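Local coordinates for protein putative uronate isomerase (Thermotoga maritima, PDB 4NAR) that is of unconfirmed function but probably acts as a lactate racemase or a related enzyme, at residues E369-I381 with V389-K401. Sequence-based numbering, arbitrary orientation.
Sequences EEFEFDVILATSI and VNLGYMDPSKIKK
Gly392 both donates and accepts across this parallel strand pair: its N reaches Val375 O at 2.9 Å, with an N-H...O angle of 160°, and its O receives Leu377 N at 3.0 Å. The register continues with Met394 N to Leu377 O, 3.2 Å. Beyond it, Ala378 CA lies 3.2 Å from Met394 O, a CA-H...O contact. On one face of the sheet Ile376 CG2, anti to its backbone N, lies against the 393-394 peptide, 3.4 Å from Tyr393 C, and also meets Met394 CG. On the other face the Leu377 and Leu391 side chains cross at a slant, CG to CD2 4.0 Å. There Tyr393, with CG anti to the backbone N (chi1 174°), presents its ring edge to Ile381 O, 3.4 Å from CE2, and also touches Glu383 and Cys386 of helix 383-388. An alanine here, lacking the ring, would probably leave Ile381 O without its edge neighbour and open a gap beside that helix. Further along, Pro396 CG packs against Thr379 O at 3.6 Å. The parallel pairing of strands 373-379 and 392-393, with helix 383-388 between them in the chain, makes a beta-alpha-beta crossover, with 392-393 at the border of a parallel sheet.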
loop_
_atom_site.group_PDB
_atom_site.type_symbol
_atom_site.label_atom_id
_atom_site.label_comp_id
_atom_site.label_asym_id
_atom_site.label_seq_id
_atom_site.Cartn_x
_atom_site.Cartn_y
_atom_site.Cartn_z
ATOM N N GLU A 369 14.402 4.884 25.665
ATOM C CA GLU A 369 13.188 5.222 24.926
ATOM C C GLU A 369 11.941 5.107 25.812
ATOM O O GLU A 369 11.817 4.174 26.616
ATOM C CB GLU A 369 13.025 4.301 23.709
ATOM C CG GLU A 369 13.892 4.647 22.499
ATOM C CD GLU A 369 13.670 3.699 21.309
ATOM O OE1 GLU A 369 13.009 4.102 20.310
ATOM O OE2 GLU A 369 14.168 2.546 21.369
ATOM N N GLU A 370 11.028 6.058 25.654
ATOM C CA GLU A 370 9.699 5.981 26.238
ATOM C C GLU A 370 8.751 6.094 25.061
ATOM O O GLU A 370 9.065 6.788 24.093
ATOM C CB GLU A 370 9.454 7.134 27.217
ATOM C CG GLU A 370 10.416 7.171 28.412
ATOM C CD GLU A 370 10.021 8.236 29.438
ATOM O OE1 GLU A 370 8.935 8.842 29.279
ATOM O OE2 GLU A 370 10.790 8.466 30.399
ATOM N N PHE A 371 7.600 5.424 25.132
ATOM C CA PHE A 371 6.683 5.377 23.991
ATOM C C PHE A 371 5.281 5.823 24.366
ATOM O O PHE A 371 4.813 5.547 25.473
ATOM C CB PHE A 371 6.626 3.960 23.399
ATOM C CG PHE A 371 7.924 3.510 22.783
ATOM C CD1 PHE A 371 8.801 2.683 23.483
ATOM C CD2 PHE A 371 8.284 3.930 21.505
ATOM C CE1 PHE A 371 10.017 2.272 22.910
ATOM C CE2 PHE A 371 9.505 3.529 20.923
ATOM C CZ PHE A 371 10.367 2.699 21.626
ATOM N N GLU A 372 4.603 6.484 23.433
ATOM C CA GLU A 372 3.232 6.913 23.667
ATOM C C GLU A 372 2.261 5.739 23.860
ATOM O O GLU A 372 1.319 5.836 24.652
ATOM C CB GLU A 372 2.758 7.836 22.548
ATOM C CG GLU A 372 3.050 9.318 22.814
ATOM C CD GLU A 372 2.056 9.939 23.790
ATOM O OE1 GLU A 372 0.873 9.515 23.791
ATOM O OE2 GLU A 372 2.453 10.852 24.550
ATOM N N PHE A 373 2.484 4.640 23.139
ATOM C CA PHE A 373 1.642 3.453 23.297
ATOM C C PHE A 373 2.441 2.162 23.123
ATOM O O PHE A 373 3.586 2.194 22.675
ATOM C CB PHE A 373 0.419 3.495 22.356
ATOM C CG PHE A 373 0.762 3.744 20.905
ATOM C CD1 PHE A 373 0.596 5.014 20.349
ATOM C CD2 PHE A 373 1.251 2.715 20.099
ATOM C CE1 PHE A 373 0.910 5.259 19.018
ATOM C CE2 PHE A 373 1.575 2.951 18.754
ATOM C CZ PHE A 373 1.398 4.228 18.215
ATOM N N ASP A 374 1.842 1.031 23.480
ATOM C CA ASP A 374 2.490 -0.273 23.299
ATOM C C ASP A 374 1.931 -0.984 22.052
ATOM O O ASP A 374 0.756 -0.845 21.727
ATOM C CB ASP A 374 2.286 -1.150 24.536
ATOM C CG ASP A 374 3.284 -2.315 24.620
ATOM O OD1 ASP A 374 3.287 -3.027 25.656
ATOM O OD2 ASP A 374 4.069 -2.522 23.663
ATOM N N VAL A 375 2.784 -1.716 21.346
ATOM C CA VAL A 375 2.361 -2.503 20.183
ATOM C C VAL A 375 2.623 -3.974 20.451
ATOM O O VAL A 375 3.772 -4.384 20.690
ATOM C CB VAL A 375 3.146 -2.128 18.899
ATOM C CG1 VAL A 375 2.700 -3.022 17.731
ATOM C CG2 VAL A 375 2.986 -0.644 18.582
ATOM N N ILE A 376 1.571 -4.777 20.412
ATOM C CA ILE A 376 1.704 -6.179 20.783
ATOM C C ILE A 376 1.388 -7.083 19.600
ATOM O O ILE A 376 0.402 -6.876 18.889
ATOM C CB ILE A 376 0.805 -6.503 21.990
ATOM C CG1 ILE A 376 1.281 -5.696 23.205
ATOM C CG2 ILE A 376 0.799 -8.009 22.304
ATOM C CD1 ILE A 376 0.144 -5.020 23.978
ATOM N N LEU A 377 2.251 -8.070 19.382
ATOM C CA LEU A 377 2.042 -9.059 18.343
ATOM C C LEU A 377 1.356 -10.291 18.939
ATOM O O LEU A 377 1.937 -10.999 19.781
ATOM C CB LEU A 377 3.371 -9.466 17.705
ATOM C CG LEU A 377 4.090 -8.445 16.815
ATOM C CD1 LEU A 377 5.160 -9.119 15.907
ATOM C CD2 LEU A 377 3.088 -7.651 15.984
ATOM N N ALA A 378 0.115 -10.535 18.519
ATOM C CA ALA A 378 -0.585 -11.773 18.871
ATOM C C ALA A 378 -0.632 -12.678 17.637
ATOM O O ALA A 378 -1.665 -12.802 16.970
ATOM C CB ALA A 378 -1.989 -11.482 19.396
ATOM N N THR A 379 0.512 -13.287 17.334
ATOM C CA THR A 379 0.719 -14.023 16.096
ATOM C C THR A 379 1.451 -15.327 16.419
ATOM O O THR A 379 1.631 -15.661 17.593
ATOM C CB THR A 379 1.563 -13.187 15.090
ATOM O OG1 THR A 379 2.961 -13.345 15.361
ATOM C CG2 THR A 379 1.223 -11.698 15.165
ATOM N N SER A 380 1.875 -16.073 15.399
ATOM C CA SER A 380 2.644 -17.286 15.678
ATOM C C SER A 380 4.151 -17.019 15.691
ATOM O O SER A 380 4.965 -17.951 15.679
ATOM C CB SER A 380 2.266 -18.457 14.755
ATOM O OG SER A 380 2.315 -18.072 13.403
ATOM N N ILE A 381 4.508 -15.737 15.734
ATOM C CA ILE A 381 5.871 -15.333 16.063
ATOM C C ILE A 381 6.057 -15.515 17.579
ATOM O O ILE A 381 5.241 -15.008 18.375
ATOM C CB ILE A 381 6.127 -13.872 15.633
ATOM C CG1 ILE A 381 5.964 -13.757 14.111
ATOM C CG2 ILE A 381 7.511 -13.388 16.104
ATOM C CD1 ILE A 381 5.903 -12.357 13.589
ATOM N N VAL A 389 12.728 -7.930 18.924
ATOM C CA VAL A 389 12.556 -6.816 17.981
ATOM C C VAL A 389 11.834 -5.666 18.660
ATOM O O VAL A 389 11.314 -4.751 17.992
ATOM C CB VAL A 389 11.801 -7.248 16.687
ATOM C CG1 VAL A 389 12.576 -8.361 15.982
ATOM C CG2 VAL A 389 10.329 -7.696 16.990
ATOM N N ASN A 390 11.792 -5.731 19.993
ATOM C CA ASN A 390 11.261 -4.632 20.812
ATOM C C ASN A 390 9.724 -4.452 20.749
ATOM O O ASN A 390 9.192 -3.348 20.958
ATOM C CB ASN A 390 11.972 -3.318 20.470
ATOM C CG ASN A 390 12.068 -2.385 21.658
ATOM O OD1 ASN A 390 12.274 -2.834 22.799
ATOM N ND2 ASN A 390 11.905 -1.073 21.405
ATOM N N LEU A 391 9.021 -5.549 20.492
ATOM C CA LEU A 391 7.560 -5.547 20.461
ATOM C C LEU A 391 6.979 -6.417 21.598
ATOM O O LEU A 391 7.663 -7.307 22.122
ATOM C CB LEU A 391 7.074 -6.056 19.097
ATOM C CG LEU A 391 6.550 -5.033 18.074
ATOM C CD1 LEU A 391 7.137 -3.648 18.266
ATOM C CD2 LEU A 391 6.739 -5.519 16.613
ATOM N N GLY A 392 5.719 -6.171 21.964
ATOM C CA GLY A 392 5.043 -6.984 22.961
ATOM C C GLY A 392 4.527 -8.300 22.395
ATOM O O GLY A 392 4.614 -8.541 21.180
ATOM N N TYR A 393 3.978 -9.151 23.270
ATOM C CA TYR A 393 3.441 -10.454 22.857
ATOM C C TYR A 393 2.154 -10.817 23.599
ATOM O O TYR A 393 2.000 -10.517 24.783
ATOM C CB TYR A 393 4.473 -11.568 23.087
ATOM C CG TYR A 393 3.947 -12.977 22.832
ATOM C CD1 TYR A 393 3.407 -13.749 23.866
ATOM C CD2 TYR A 393 3.987 -13.534 21.551
ATOM C CE1 TYR A 393 2.921 -15.032 23.624
ATOM C CE2 TYR A 393 3.512 -14.818 21.303
ATOM C CZ TYR A 393 2.987 -15.562 22.343
ATOM O OH TYR A 393 2.516 -16.831 22.087
HETATM N N MSE A 394 1.238 -11.475 22.892
HETATM C CA MSE A 394 0.097 -12.128 23.532
HETATM C C MSE A 394 -0.162 -13.430 22.806
HETATM O O MSE A 394 -0.100 -13.485 21.570
HETATM C CB MSE A 394 -1.167 -11.254 23.520
HETATM C CG MSE A 394 -1.322 -10.348 24.729
HETATM SE SE MSE A 394 -3.012 -9.341 24.698
HETATM C CE MSE A 394 -2.578 -8.020 26.073
ATOM N N ASP A 395 -0.417 -14.481 23.580
ATOM C CA ASP A 395 -0.807 -15.769 23.032
ATOM C C ASP A 395 -2.073 -15.536 22.225
ATOM O O ASP A 395 -3.085 -15.109 22.791
ATOM C CB ASP A 395 -1.095 -16.739 24.176
ATOM C CG ASP A 395 -1.199 -18.189 23.721
ATOM O OD1 ASP A 395 -1.451 -18.451 22.513
ATOM O OD2 ASP A 395 -1.032 -19.077 24.595
ATOM N N PRO A 396 -2.017 -15.796 20.902
ATOM C CA PRO A 396 -3.166 -15.592 20.004
ATOM C C PRO A 396 -4.361 -16.474 20.366
ATOM O O PRO A 396 -5.501 -16.112 20.050
ATOM C CB PRO A 396 -2.623 -16.000 18.622
ATOM C CG PRO A 396 -1.448 -16.907 18.920
ATOM C CD PRO A 396 -0.842 -16.317 20.175
ATOM N N SER A 397 -4.107 -17.610 21.014
ATOM C CA SER A 397 -5.186 -18.524 21.380
ATOM C C SER A 397 -5.985 -17.994 22.567
ATOM O O SER A 397 -7.103 -18.437 22.812
ATOM C CB SER A 397 -4.642 -19.918 21.707
ATOM O OG SER A 397 -4.057 -19.938 23.001
ATOM N N LYS A 398 -5.407 -17.053 23.308
ATOM C CA LYS A 398 -6.076 -16.493 24.481
ATOM C C LYS A 398 -6.814 -15.192 24.185
ATOM O O LYS A 398 -7.403 -14.593 25.090
ATOM C CB LYS A 398 -5.084 -16.257 25.626
ATOM C CG LYS A 398 -4.926 -17.437 26.577
ATOM C CD LYS A 398 -4.145 -18.577 25.936
ATOM C CE LYS A 398 -4.200 -19.851 26.794
ATOM N NZ LYS A 398 -4.246 -21.081 25.923
ATOM N N ILE A 399 -6.778 -14.746 22.931
ATOM C CA ILE A 399 -7.459 -13.505 22.558
ATOM C C ILE A 399 -8.907 -13.766 22.114
ATOM O O ILE A 399 -9.134 -14.525 21.173
ATOM C CB ILE A 399 -6.711 -12.771 21.433
ATOM C CG1 ILE A 399 -5.237 -12.575 21.802
ATOM C CG2 ILE A 399 -7.374 -11.417 21.152
ATOM C CD1 ILE A 399 -5.021 -11.661 22.992
ATOM N N LYS A 400 -9.877 -13.133 22.776
ATOM C CA LYS A 400 -11.305 -13.355 22.471
ATOM C C LYS A 400 -12.134 -12.072 22.565
ATOM O O LYS A 400 -11.931 -11.271 23.491
ATOM C CB LYS A 400 -11.894 -14.451 23.375
ATOM C CG LYS A 400 -11.679 -15.858 22.816
ATOM C CD LYS A 400 -11.428 -16.888 23.914
ATOM C CE LYS A 400 -10.272 -16.471 24.813
ATOM N NZ LYS A 400 -10.122 -17.394 25.978
ATOM N N LYS A 401 -13.056 -11.876 21.614
ATOM C CA LYS A 401 -13.790 -10.609 21.517
ATOM C C LYS A 401 -14.469 -10.177 22.819
ATOM O O LYS A 401 -14.505 -8.981 23.128
ATOM C CB LYS A 401 -14.810 -10.613 20.363
ATOM C CG LYS A 401 -15.841 -11.727 20.434
ATOM C CD LYS A 401 -16.586 -11.939 19.098
ATOM C CE LYS A 401 -16.882 -13.439 18.902
ATOM N NZ LYS A 401 -17.769 -13.761 17.738
#